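Local coordinates for N5-carboxyaminoimidazole ribonucleotide synthetase (Bacillus anthracis, PDB 3QFF), which catalyses the ATP-dependent carboxylation of 5-aminoimidazole ribonucleotide with bicarbonate to N5-carboxyaminoimidazole ribonucleotide, a step of purine biosynthesis, at residues 39-44 with 55-60; 203-208 with 253-258; 288-293 with 310-315; 319-324 with 376-381. One frame throughout, in Å; residues are numbered along the deposited sequence.

Contact 1: 39-44 with 55-60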
loop_
_atom_site.group_PDB
_atom_site.type_symbol
_atom_site.label_atom_id
_atom_site.label_comp_id
_atom_site.label_asym_id
_atom_site.label_seq_id
_atom_site.Cartn_x
_atom_site.Cartn_y
_atom_site.Cartn_z
ATOM N N LYS A 39 13.778 5.651 -4.681
ATOM C CA LYS A 39 13.518 6.771 -5.582
ATOM C C LYS A 39 13.107 6.181 -6.933
ATOM O O LYS A 39 13.509 5.071 -7.269
ATOM C CB LYS A 39 14.793 7.626 -5.694
ATOM C CG LYS A 39 14.720 8.782 -6.688
ATOM C CD LYS A 39 15.920 9.746 -6.500
ATOM C CE LYS A 39 15.975 10.791 -7.628
ATOM N NZ LYS A 39 17.079 11.788 -7.428
ATOM N N ILE A 40 12.292 6.905 -7.692
ATOM C CA ILE A 40 11.737 6.387 -8.934
ATOM C C ILE A 40 12.006 7.311 -10.123
ATOM O O ILE A 40 11.740 8.520 -10.056
ATOM C CB ILE A 40 10.191 6.167 -8.822
ATOM C CG1 ILE A 40 9.844 5.224 -7.654
ATOM C CG2 ILE A 40 9.587 5.671 -10.174
ATOM C CD1 ILE A 40 10.359 3.802 -7.802
ATOM N N ALA A 41 12.537 6.732 -11.200
ATOM C CA ALA A 41 12.613 7.421 -12.499
ATOM C C ALA A 41 11.747 6.669 -13.501
ATOM O O ALA A 41 11.727 5.437 -13.503
ATOM C CB ALA A 41 14.068 7.506 -12.983
ATOM N N VAL A 42 11.025 7.392 -14.350
ATOM C CA VAL A 42 10.178 6.747 -15.355
ATOM C C VAL A 42 10.427 7.359 -16.733
ATOM O O VAL A 42 10.675 8.561 -16.853
ATOM C CB VAL A 42 8.654 6.818 -14.977
ATOM C CG1 VAL A 42 8.206 8.257 -14.718
ATOM C CG2 VAL A 42 7.762 6.171 -16.057
ATOM N N LEU A 43 10.373 6.517 -17.760
ATOM C CA LEU A 43 10.359 6.968 -19.156
ATOM C C LEU A 43 9.046 6.563 -19.819
ATOM O O LEU A 43 8.623 5.405 -19.722
ATOM C CB LEU A 43 11.549 6.393 -19.926
ATOM C CG LEU A 43 11.755 6.720 -21.414
ATOM C CD1 LEU A 43 13.194 6.446 -21.774
ATOM C CD2 LEU A 43 10.832 5.914 -22.331
ATOM N N ASP A 44 8.433 7.515 -20.521
ATOM C CA ASP A 44 7.106 7.346 -21.122
ATOM C C ASP A 44 6.908 8.433 -22.190
ATOM O O ASP A 44 7.362 9.562 -22.008
ATOM C CB ASP A 44 6.021 7.471 -20.041
ATOM C CG ASP A 44 4.628 7.060 -20.537
ATOM O OD1 ASP A 44 3.917 7.916 -21.099
ATOM O OD2 ASP A 44 4.244 5.876 -20.364
ATOM N N ALA A 55 6.629 9.686 -9.612
ATOM C CA ALA A 55 8.071 9.550 -9.836
ATOM C C ALA A 55 8.850 10.785 -9.398
ATOM O O ALA A 55 8.297 11.887 -9.368
ATOM C CB ALA A 55 8.359 9.241 -11.306
ATOM N N ASP A 56 10.122 10.587 -9.052
ATOM C CA ASP A 56 11.020 11.688 -8.698
ATOM C C ASP A 56 11.574 12.313 -9.980
ATOM O O ASP A 56 11.759 13.537 -10.070
ATOM C CB ASP A 56 12.181 11.211 -7.815
ATOM C CG ASP A 56 11.717 10.570 -6.506
ATOM O OD1 ASP A 56 11.710 11.268 -5.471
ATOM O OD2 ASP A 56 11.359 9.368 -6.506
ATOM N N ILE A 57 11.837 11.465 -10.971
ATOM C CA ILE A 57 12.352 11.903 -12.273
ATOM C C ILE A 57 11.466 11.383 -13.418
ATOM O O ILE A 57 11.092 10.207 -13.431
ATOM C CB ILE A 57 13.816 11.442 -12.472
ATOM C CG1 ILE A 57 14.693 11.990 -11.342
ATOM C CG2 ILE A 57 14.357 11.868 -13.843
ATOM C CD1 ILE A 57 16.108 11.449 -11.333
ATOM N N GLU A 58 11.140 12.265 -14.366
ATOM C CA GLU A 58 10.343 11.917 -15.539
ATOM C C GLU A 58 11.117 12.210 -16.831
ATOM O O GLU A 58 11.584 13.328 -17.036
ATOM C CB GLU A 58 9.021 12.692 -15.520
ATOM C CG GLU A 58 8.088 12.474 -16.731
ATOM C CD GLU A 58 6.878 13.428 -16.737
ATOM O OE1 GLU A 58 5.842 13.092 -17.340
ATOM O OE2 GLU A 58 6.944 14.513 -16.121
ATOM N N ILE A 59 11.264 11.197 -17.682
ATOM C CA ILE A 59 11.791 11.385 -19.033
ATOM C C ILE A 59 10.687 11.155 -20.063
ATOM O O ILE A 59 10.135 10.053 -20.175
ATOM C CB ILE A 59 13.001 10.460 -19.321
ATOM C CG1 ILE A 59 14.121 10.725 -18.319
ATOM C CG2 ILE A 59 13.503 10.656 -20.750
ATOM C CD1 ILE A 59 15.152 9.623 -18.233
ATOM N N VAL A 60 10.362 12.202 -20.815
ATOM C CA VAL A 60 9.296 12.122 -21.795
ATOM C C VAL A 60 9.928 11.852 -23.164
ATOM O O VAL A 60 10.496 12.763 -23.777
ATOM C CB VAL A 60 8.383 13.392 -21.762
ATOM C CG1 VAL A 60 7.246 13.286 -22.778
ATOM C CG2 VAL A 60 7.793 13.578 -20.368
#
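D56 turns its carboxylate back onto the start of strand 39-44, where OD2 accepts the amide of I40 at 2.9 Å along a fairly straight path (165° at the hydrogen). With CG beside its own backbone N (chi1 -59°), the carboxylate folds back to I40, whose amide meets OD2 on the anti side, somewhat out of the carboxylate plane. In return I40 O takes two amides, D56 N and I57 N, near the start of strand 57-60. Parallel pairing then carries on: V42 N bonds to I57 O, I59 N to V42 O at 2.8 Å, and D44 N to I59 O.

The methylene chain of K39 runs fully extended across D56 and I57, its CG 3.4 Å from D56 OD2 and its CE 3.8 Å from I57 CD1. A41, I57, L43 and I59 share one face of the sheet, under helix 66-74, and the small A41 CB lets I57 CB approach to 4.0 Å. On the other face V42 holds CG1 between backbone N and carbonyl carbon (chi1 55°), against A55 CB at 3.6 Å; alanine suits that close spot.

Beta-branched V42, I57 and I59 suit extended backbone, and 57-60 is the outermost strand of this chain's Rossmann-like parallel sheet. D56 OD2 also forms a salt bridge with K34, so the carboxylate joins strand start to helix 24-35, and its charge is probably balanced there.

Contact 2: 203-208 with 253-258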
loop_
_atom_site.group_PDB
_atom_site.type_symbol
_atom_site.label_atom_id
_atom_site.label_comp_id
_atom_site.label_asym_id
_atom_site.label_seq_id
_atom_site.Cartn_x
_atom_site.Cartn_y
_atom_site.Cartn_z
ATOM N N ARG A 203 10.060 -14.743 -8.875
ATOM C CA ARG A 203 11.374 -15.357 -8.655
ATOM C C ARG A 203 12.420 -14.265 -8.548
ATOM O O ARG A 203 12.551 -13.437 -9.452
ATOM C CB ARG A 203 11.734 -16.345 -9.775
ATOM C CG ARG A 203 12.991 -17.154 -9.483
ATOM C CD ARG A 203 13.125 -18.393 -10.382
ATOM N NE ARG A 203 14.428 -19.047 -10.201
ATOM C CZ ARG A 203 15.564 -18.671 -10.789
ATOM N NH1 ARG A 203 15.592 -17.636 -11.609
ATOM N NH2 ARG A 203 16.690 -19.340 -10.552
ATOM N N SER A 204 13.145 -14.248 -7.440
ATOM C CA SER A 204 14.137 -13.195 -7.211
ATOM C C SER A 204 15.443 -13.450 -7.968
ATOM O O SER A 204 15.677 -14.548 -8.474
ATOM C CB SER A 204 14.413 -13.011 -5.711
ATOM O OG SER A 204 15.342 -13.975 -5.227
ATOM N N VAL A 205 16.289 -12.419 -8.018
ATOM C CA VAL A 205 17.613 -12.492 -8.624
ATOM C C VAL A 205 18.383 -13.712 -8.087
ATOM O O VAL A 205 19.022 -14.438 -8.862
ATOM C CB VAL A 205 18.415 -11.171 -8.355
ATOM C CG1 VAL A 205 19.884 -11.317 -8.748
ATOM C CG2 VAL A 205 17.808 -10.024 -9.110
ATOM N N SER A 206 18.286 -13.962 -6.781
ATOM C CA SER A 206 18.995 -15.085 -6.163
ATOM C C SER A 206 18.280 -16.443 -6.286
ATOM O O SER A 206 18.792 -17.451 -5.804
ATOM C CB SER A 206 19.310 -14.786 -4.693
ATOM O OG SER A 206 18.122 -14.682 -3.922
ATOM N N GLY A 207 17.107 -16.463 -6.919
ATOM C CA GLY A 207 16.359 -17.703 -7.128
ATOM C C GLY A 207 15.307 -18.088 -6.090
ATOM O O GLY A 207 14.725 -19.159 -6.195
ATOM N N GLU A 208 15.047 -17.234 -5.095
ATOM C CA GLU A 208 13.893 -17.458 -4.205
ATOM C C GLU A 208 12.594 -17.341 -5.011
ATOM O O GLU A 208 12.469 -16.444 -5.837
ATOM C CB GLU A 208 13.874 -16.463 -3.045
ATOM C CG GLU A 208 12.861 -16.820 -1.976
ATOM C CD GLU A 208 12.730 -15.761 -0.909
ATOM O OE1 GLU A 208 11.996 -16.014 0.062
ATOM O OE2 GLU A 208 13.346 -14.675 -1.039
ATOM N N GLU A 253 13.944 -19.763 -16.202
ATOM C CA GLU A 253 14.880 -19.001 -15.351
ATOM C C GLU A 253 14.394 -17.573 -15.068
ATOM O O GLU A 253 15.113 -16.572 -15.280
ATOM C CB GLU A 253 16.309 -19.052 -15.926
ATOM C CG GLU A 253 16.891 -20.495 -15.899
ATOM C CD GLU A 253 18.184 -20.676 -16.702
ATOM O OE1 GLU A 253 18.783 -21.777 -16.608
ATOM O OE2 GLU A 253 18.596 -19.743 -17.428
ATOM N N LEU A 254 13.159 -17.492 -14.570
ATOM C CA LEU A 254 12.506 -16.221 -14.326
ATOM C C LEU A 254 13.265 -15.394 -13.304
ATOM O O LEU A 254 13.724 -15.918 -12.286
ATOM C CB LEU A 254 11.061 -16.434 -13.827
ATOM C CG LEU A 254 10.290 -15.263 -13.205
ATOM C CD1 LEU A 254 9.901 -14.180 -14.259
ATOM C CD2 LEU A 254 9.026 -15.752 -12.452
ATOM N N VAL A 255 13.374 -14.097 -13.581
ATOM C CA VAL A 255 13.690 -13.113 -12.551
ATOM C C VAL A 255 12.643 -12.003 -12.647
ATOM O O VAL A 255 12.441 -11.426 -13.707
ATOM C CB VAL A 255 15.121 -12.533 -12.694
ATOM C CG1 VAL A 255 15.360 -11.393 -11.671
ATOM C CG2 VAL A 255 16.174 -13.651 -12.537
ATOM N N GLY A 256 11.976 -11.707 -11.536
ATOM C CA GLY A 256 10.878 -10.754 -11.531
ATOM C C GLY A 256 9.539 -11.471 -11.407
ATOM O O GLY A 256 9.399 -12.422 -10.625
ATOM N N THR A 257 8.572 -11.031 -12.210
ATOM C CA THR A 257 7.175 -11.440 -12.093
ATOM C C THR A 257 6.738 -12.126 -13.375
ATOM O O THR A 257 7.039 -11.642 -14.476
ATOM C CB THR A 257 6.277 -10.197 -11.857
ATOM O OG1 THR A 257 6.749 -9.506 -10.703
ATOM C CG2 THR A 257 4.812 -10.585 -11.607
ATOM N N LEU A 258 6.048 -13.258 -13.238
ATOM C CA LEU A 258 5.446 -13.925 -14.392
ATOM C C LEU A 258 3.972 -14.222 -14.123
ATOM O O LEU A 258 3.644 -14.871 -13.144
ATOM C CB LEU A 258 6.193 -15.231 -14.721
ATOM C CG LEU A 258 5.739 -15.969 -15.993
ATOM C CD1 LEU A 258 6.077 -15.154 -17.246
ATOM C CD2 LEU A 258 6.397 -17.357 -16.080
#
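R203 and G256 form an antiparallel hydrogen-bonded pair at one end of neighbouring strands in the large sheet that runs through the ATP-grasp domain. Two backbone bonds make the pair: R203 N gives to G256 O at 3.0 Å, and G256 N to R203 O at 2.8 Å. Both chains change course here. Strand 195-203 enters a type I beta turn, S204 to G207, on its way to strand 209-220, while strand 256-264 arrives from helix 235-251 through a Schellman motif at E253. Glycine suits both G207 and G256, since at their backbone angles a CB would jam against the preceding carbonyl oxygen.

Beyond the pair, side chains of the strand end and the turn meet the chain leaving the helix. CD2 of L254 lies 3.9 Å from R203 CB, and V205 CG2 meets V255 CG1 at 3.8 Å, the two valines crossing at a slant. V205 also leans on M7 and P101, so the turn faces the N-terminal part of the chain.

The arginine does the rest. Its CG lies anti to the backbone N (chi1 -172°), and the chain stays extended to NE, running its methylenes past L254 O, with CG 3.1 Å from that oxygen. At the far end the guanidinium has G207 CA over one face, toward the rim. R203 NH1 donates to L254 O at 2.6 Å, the oxygen lying in the guanidinium plane and the nitrogen 37° above the carbonyl plane.

Contact 3: 288-293 with 310-315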
loop_
_atom_site.group_PDB
_atom_site.type_symbol
_atom_site.label_atom_id
_atom_site.label_comp_id
_atom_site.label_asym_id
_atom_site.label_seq_id
_atom_site.Cartn_x
_atom_site.Cartn_y
_atom_site.Cartn_z
ATOM N N ASP A 288 -4.863 -5.808 -1.886
ATOM C CA ASP A 288 -5.709 -5.703 -0.700
ATOM C C ASP A 288 -5.927 -7.030 0.022
ATOM O O ASP A 288 -6.224 -7.044 1.214
ATOM C CB ASP A 288 -7.035 -5.008 -1.063
ATOM C CG ASP A 288 -6.820 -3.575 -1.544
ATOM O OD1 ASP A 288 -6.315 -2.754 -0.743
ATOM O OD2 ASP A 288 -7.132 -3.267 -2.722
ATOM N N ALA A 289 -5.740 -8.141 -0.684
ATOM C CA ALA A 289 -6.146 -9.448 -0.142
ATOM C C ALA A 289 -5.004 -10.383 0.238
ATOM O O ALA A 289 -5.252 -11.420 0.865
ATOM C CB ALA A 289 -7.083 -10.154 -1.104
ATOM N N CYS A 290 -3.770 -10.037 -0.145
ATOM C CA CYS A 290 -2.617 -10.885 0.165
ATOM C C CYS A 290 -1.646 -10.201 1.098
ATOM O O CYS A 290 -1.640 -8.984 1.238
ATOM C CB CYS A 290 -1.876 -11.312 -1.106
ATOM S SG CYS A 290 -2.764 -12.498 -2.089
ATOM N N GLU A 291 -0.786 -11.010 1.700
ATOM C CA GLU A 291 0.224 -10.522 2.616
ATOM C C GLU A 291 1.247 -9.562 1.961
ATOM O O GLU A 291 1.720 -8.631 2.615
ATOM C CB GLU A 291 0.897 -11.725 3.277
ATOM C CG GLU A 291 1.654 -11.369 4.514
ATOM C CD GLU A 291 2.088 -12.586 5.290
ATOM O OE1 GLU A 291 3.218 -12.548 5.828
ATOM O OE2 GLU A 291 1.311 -13.574 5.342
ATOM N N THR A 292 1.568 -9.782 0.680
ATOM C CA THR A 292 2.385 -8.865 -0.136
ATOM C C THR A 292 1.692 -8.680 -1.479
ATOM O O THR A 292 1.170 -9.637 -2.025
ATOM C CB THR A 292 3.795 -9.466 -0.459
ATOM O OG1 THR A 292 4.369 -10.048 0.713
ATOM C CG2 THR A 292 4.750 -8.377 -0.992
ATOM N N SER A 293 1.705 -7.479 -2.043
ATOM C CA SER A 293 1.146 -7.326 -3.385
ATOM C C SER A 293 2.110 -7.818 -4.462
ATOM O O SER A 293 3.323 -7.886 -4.241
ATOM C CB SER A 293 0.765 -5.875 -3.653
ATOM O OG SER A 293 1.894 -5.134 -4.056
ATOM N N THR A 310 2.808 -14.814 0.365
ATOM C CA THR A 310 1.740 -14.645 -0.631
ATOM C C THR A 310 0.387 -15.177 -0.173
ATOM O O THR A 310 -0.529 -15.352 -0.993
ATOM C CB THR A 310 2.081 -15.350 -1.935
ATOM O OG1 THR A 310 2.268 -16.740 -1.662
ATOM C CG2 THR A 310 3.341 -14.757 -2.551
ATOM N N ASN A 311 0.268 -15.439 1.126
ATOM C CA ASN A 311 -0.969 -15.916 1.727
ATOM C C ASN A 311 -2.159 -15.047 1.393
ATOM O O ASN A 311 -2.072 -13.811 1.451
ATOM C CB ASN A 311 -0.824 -15.968 3.245
ATOM C CG ASN A 311 0.272 -16.909 3.686
ATOM O OD1 ASN A 311 0.279 -18.084 3.312
ATOM N ND2 ASN A 311 1.206 -16.404 4.482
ATOM N N LEU A 312 -3.264 -15.700 1.056
ATOM C CA LEU A 312 -4.537 -15.027 0.878
ATOM C C LEU A 312 -5.129 -14.779 2.268
ATOM O O LEU A 312 -5.442 -15.729 2.994
ATOM C CB LEU A 312 -5.502 -15.866 0.035
ATOM C CG LEU A 312 -6.809 -15.123 -0.308
ATOM C CD1 LEU A 312 -6.566 -13.985 -1.306
ATOM C CD2 LEU A 312 -7.861 -16.050 -0.821
ATOM N N LEU A 313 -5.271 -13.504 2.623
ATOM C CA LEU A 313 -5.744 -13.119 3.950
ATOM C C LEU A 313 -7.258 -12.930 4.007
ATOM O O LEU A 313 -7.852 -13.048 5.074
ATOM C CB LEU A 313 -5.022 -11.855 4.435
ATOM C CG LEU A 313 -3.498 -11.946 4.598
ATOM C CD1 LEU A 313 -2.942 -10.632 5.144
ATOM C CD2 LEU A 313 -3.097 -13.120 5.492
ATOM N N LYS A 314 -7.869 -12.633 2.865
ATOM C CA LYS A 314 -9.330 -12.573 2.735
ATOM C C LYS A 314 -9.735 -12.870 1.289
ATOM O O LYS A 314 -9.014 -12.491 0.362
ATOM C CB LYS A 314 -9.856 -11.188 3.169
ATOM C CG LYS A 314 -11.387 -11.122 3.443
ATOM C CD LYS A 314 -11.699 -10.278 4.676
ATOM C CE LYS A 314 -13.177 -9.870 4.736
ATOM N NZ LYS A 314 -13.414 -8.904 5.861
ATOM N N PRO A 315 -10.891 -13.543 1.083
ATOM C CA PRO A 315 -11.385 -13.728 -0.284
ATOM C C PRO A 315 -11.732 -12.385 -0.957
ATOM O O PRO A 315 -12.140 -11.432 -0.281
ATOM C CB PRO A 315 -12.628 -14.616 -0.094
ATOM C CG PRO A 315 -12.380 -15.346 1.196
ATOM C CD PRO A 315 -11.665 -14.334 2.061
#
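A289 and L313 open the backbone pairing, A289 O taking the amide of L313 at 2.7 Å. Two residues on, E291 N donates to N311 O at 3.1 Å, so C290 and L312 form a single bridge between the chain leaving helix 286-289 and the irregular approach to strand 316-322. N311 O also receives a close CA-H contact from C290 CA.

The polar side-chain link lies beside this bridge. E291 and N311 run side by side, pointing the same way, and N311 ND2 gives a nearly straight bond (173°) to E291 OE2 at 3.0 Å. The oxygen lies in the amide plane, but the nitrogen sits 35° above the carboxylate plane. CG of E291 is anti to the backbone N (chi1 -163°), and the chain beyond it is extended, a reach that glutamate affords.

Apolar contacts flank the bonds. L312 CD1 rests 3.9 Å from A289 CB and 4.2 Å from C290 SG, while L313 CD1 lies by E291 CA on the glutamate side. The small alanine fits closely here, its CB 3.4 Å from K314 O. That oxygen and N311 N are buried by the contact without a partner in the model.

E291 works across the dimer as well: OE2 forms a salt bridge with K314 of the second subunit, and OE1 bonds Y340 of that subunit. K314 reciprocates with the other subunit's E291. N311 therefore helps orient a carboxylate whose negative charge is probably stabilised by a lysine across the interface.

Contact 4: 319-324 with 376-381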
loop_
_atom_site.group_PDB
_atom_site.type_symbol
_atom_site.label_atom_id
_atom_site.label_comp_id
_atom_site.label_asym_id
_atom_site.label_seq_id
_atom_site.Cartn_x
_atom_site.Cartn_y
_atom_site.Cartn_z
ATOM N N VAL A 319 -12.696 -6.050 -9.562
ATOM C CA VAL A 319 -13.454 -5.631 -10.741
ATOM C C VAL A 319 -12.745 -4.497 -11.453
ATOM O O VAL A 319 -12.363 -3.507 -10.829
ATOM C CB VAL A 319 -14.900 -5.180 -10.404
ATOM C CG1 VAL A 319 -15.761 -5.217 -11.681
ATOM C CG2 VAL A 319 -15.509 -6.076 -9.369
ATOM N N ASN A 320 -12.559 -4.631 -12.762
ATOM C CA ASN A 320 -11.954 -3.561 -13.544
ATOM C C ASN A 320 -12.870 -2.357 -13.737
ATOM O O ASN A 320 -14.072 -2.528 -13.943
ATOM C CB ASN A 320 -11.523 -4.071 -14.935
ATOM C CG ASN A 320 -10.043 -4.404 -15.011
ATOM O OD1 ASN A 320 -9.268 -4.138 -14.088
ATOM N ND2 ASN A 320 -9.639 -4.977 -16.137
ATOM N N ILE A 321 -12.271 -1.161 -13.685
ATOM C CA ILE A 321 -12.949 0.106 -13.975
ATOM C C ILE A 321 -12.437 0.678 -15.298
ATOM O O ILE A 321 -11.341 1.230 -15.387
ATOM C CB ILE A 321 -12.811 1.137 -12.816
ATOM C CG1 ILE A 321 -13.322 0.524 -11.506
ATOM C CG2 ILE A 321 -13.546 2.475 -13.140
ATOM C CD1 ILE A 321 -12.786 1.205 -10.259
ATOM N N LEU A 322 -13.256 0.524 -16.332
ATOM C CA LEU A 322 -12.941 1.070 -17.657
ATOM C C LEU A 322 -13.468 2.498 -17.759
ATOM O O LEU A 322 -14.182 2.956 -16.871
ATOM C CB LEU A 322 -13.527 0.178 -18.762
ATOM C CG LEU A 322 -13.260 -1.343 -18.664
ATOM C CD1 LEU A 322 -13.852 -2.078 -19.891
ATOM C CD2 LEU A 322 -11.768 -1.623 -18.552
ATOM N N GLY A 323 -13.087 3.205 -18.821
ATOM C CA GLY A 323 -13.620 4.539 -19.108
ATOM C C GLY A 323 -15.140 4.597 -19.017
ATOM O O GLY A 323 -15.685 5.524 -18.425
ATOM N N GLU A 324 -15.815 3.591 -19.576
ATOM C CA GLU A 324 -17.288 3.496 -19.523
ATOM C C GLU A 324 -17.864 3.301 -18.102
ATOM O O GLU A 324 -19.086 3.375 -17.914
ATOM C CB GLU A 324 -17.787 2.360 -20.422
ATOM C CG GLU A 324 -17.467 0.961 -19.869
ATOM C CD GLU A 324 -18.230 -0.167 -20.551
ATOM O OE1 GLU A 324 -19.477 -0.155 -20.531
ATOM O OE2 GLU A 324 -17.575 -1.093 -21.076
ATOM N N HIS A 376 -24.716 -1.833 -9.865
ATOM C CA HIS A 376 -25.184 -1.489 -11.215
ATOM C C HIS A 376 -24.228 -0.586 -11.991
ATOM O O HIS A 376 -24.649 0.326 -12.706
ATOM C CB HIS A 376 -26.628 -0.940 -11.172
ATOM C CG HIS A 376 -27.630 -1.967 -10.745
ATOM N ND1 HIS A 376 -27.960 -3.049 -11.533
ATOM C CD2 HIS A 376 -28.339 -2.102 -9.600
ATOM C CE1 HIS A 376 -28.833 -3.807 -10.891
ATOM N NE2 HIS A 376 -29.079 -3.253 -9.716
ATOM N N ILE A 377 -22.934 -0.831 -11.825
ATOM C CA ILE A 377 -21.915 -0.114 -12.581
ATOM C C ILE A 377 -21.512 -0.925 -13.812
ATOM O O ILE A 377 -21.209 -0.365 -14.867
ATOM C CB ILE A 377 -20.675 0.168 -11.700
ATOM C CG1 ILE A 377 -21.032 1.145 -10.564
ATOM C CG2 ILE A 377 -19.521 0.704 -12.534
ATOM C CD1 ILE A 377 -20.008 1.174 -9.423
ATOM N N TRP A 378 -21.511 -2.249 -13.671
ATOM C CA TRP A 378 -20.991 -3.127 -14.724
ATOM C C TRP A 378 -22.085 -3.905 -15.466
ATOM O O TRP A 378 -21.817 -4.976 -15.998
ATOM C CB TRP A 378 -19.909 -4.071 -14.167
ATOM C CG TRP A 378 -18.748 -3.328 -13.526
ATOM C CD1 TRP A 378 -17.653 -2.814 -14.161
ATOM C CD2 TRP A 378 -18.600 -2.992 -12.139
ATOM N NE1 TRP A 378 -16.825 -2.182 -13.254
ATOM C CE2 TRP A 378 -17.378 -2.288 -12.005
ATOM C CE3 TRP A 378 -19.368 -3.232 -10.993
ATOM C CZ2 TRP A 378 -16.912 -1.813 -10.769
ATOM C CZ3 TRP A 378 -18.903 -2.763 -9.765
ATOM C CH2 TRP A 378 -17.683 -2.061 -9.669
ATOM N N ASP A 379 -23.298 -3.344 -15.522
ATOM C CA ASP A 379 -24.451 -3.997 -16.167
ATOM C C ASP A 379 -24.173 -4.435 -17.616
ATOM O O ASP A 379 -24.661 -5.478 -18.062
ATOM C CB ASP A 379 -25.702 -3.097 -16.101
ATOM C CG ASP A 379 -26.409 -3.148 -14.740
ATOM O OD1 ASP A 379 -27.094 -2.168 -14.376
ATOM O OD2 ASP A 379 -26.306 -4.165 -14.026
ATOM N N HIS A 380 -23.400 -3.629 -18.338
ATOM C CA HIS A 380 -22.920 -3.964 -19.684
ATOM C C HIS A 380 -22.194 -5.321 -19.692
ATOM O O HIS A 380 -22.573 -6.241 -20.437
ATOM C CB HIS A 380 -22.006 -2.837 -20.192
ATOM C CG HIS A 380 -21.474 -3.039 -21.580
ATOM N ND1 HIS A 380 -20.417 -2.310 -22.074
ATOM C CD2 HIS A 380 -21.847 -3.879 -22.576
ATOM C CE1 HIS A 380 -20.158 -2.691 -23.313
ATOM N NE2 HIS A 380 -21.015 -3.641 -23.642
ATOM N N GLN A 381 -21.180 -5.445 -18.838
ATOM C CA GLN A 381 -20.387 -6.672 -18.740
ATOM C C GLN A 381 -21.240 -7.851 -18.304
ATOM O O GLN A 381 -21.147 -8.931 -18.890
ATOM C CB GLN A 381 -19.183 -6.485 -17.801
ATOM C CG GLN A 381 -18.000 -5.725 -18.436
ATOM C CD GLN A 381 -18.310 -4.265 -18.756
ATOM O OE1 GLN A 381 -19.127 -3.621 -18.083
ATOM N NE2 GLN A 381 -17.652 -3.735 -19.775
#
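V319 presses CG1 onto the indole of W378, a CH-pi contact joining strand 316-322 of the large antiparallel sheet, in the part contributed by the C-terminal family region, to the lead-in of helix 379-382. CG1 stands 3.5 Å from the centroid of the five-membered ring, 17° off its normal. I377 CG2 covers the opposite face, which leaves the flat ring sandwiched between two aliphatic groups. At the ring edge, I321 CG1 approaches CZ2 at 4.3 Å. Tryptophan suits this buried place because it presents a broad apolar surface on both faces and still offers an N-H; NE1 gives N320 O a weak bond of 2.9 Å, bent to 130°. The rings of H225 and H325 also meet the indole.

The outer part of the contact is polar and more open. E324 tucks CG between its backbone N and carbonyl carbon (chi1 71°), and from there the extended chain carries the carboxylate to the first turn of the helix. H380, itself exposed, forms a His-carboxylate hydrogen bond: ND1 donates to the syn lone pair of E324 OE1, 2.8 Å away, with the oxygen in the imidazole plane. The two side chains cross at about a right angle. Glutamate is long enough to serve two residues of the helix at once, and the second is Q381, whose OE1 is taken by H325. Tip to tip with the glutamate, Q381 NE2 bonds E324 OE2 at 2.9 Å, coming from above the carboxylate plane.

Followed from the N terminus, the four contacts come in series, so none nests within or crosses another. Contact 1 closes a short loop of ten residues and builds the edge of the parallel pre-ATP-grasp sheet. Contact 2 closes a longer loop holding strands 209-220 and 223-229 and helix 235-251, and belongs to the eight-stranded antiparallel sheet. Contact 3 spans helix 294-303 and faces the second subunit; its end at 315 leads directly into the strand that opens contact 4. That last contact closes around strands 339-343 and 354-361. Contacts 2 and 4 reach the same sheet, with centres about 34 Å apart on opposite sides of the chain's centre.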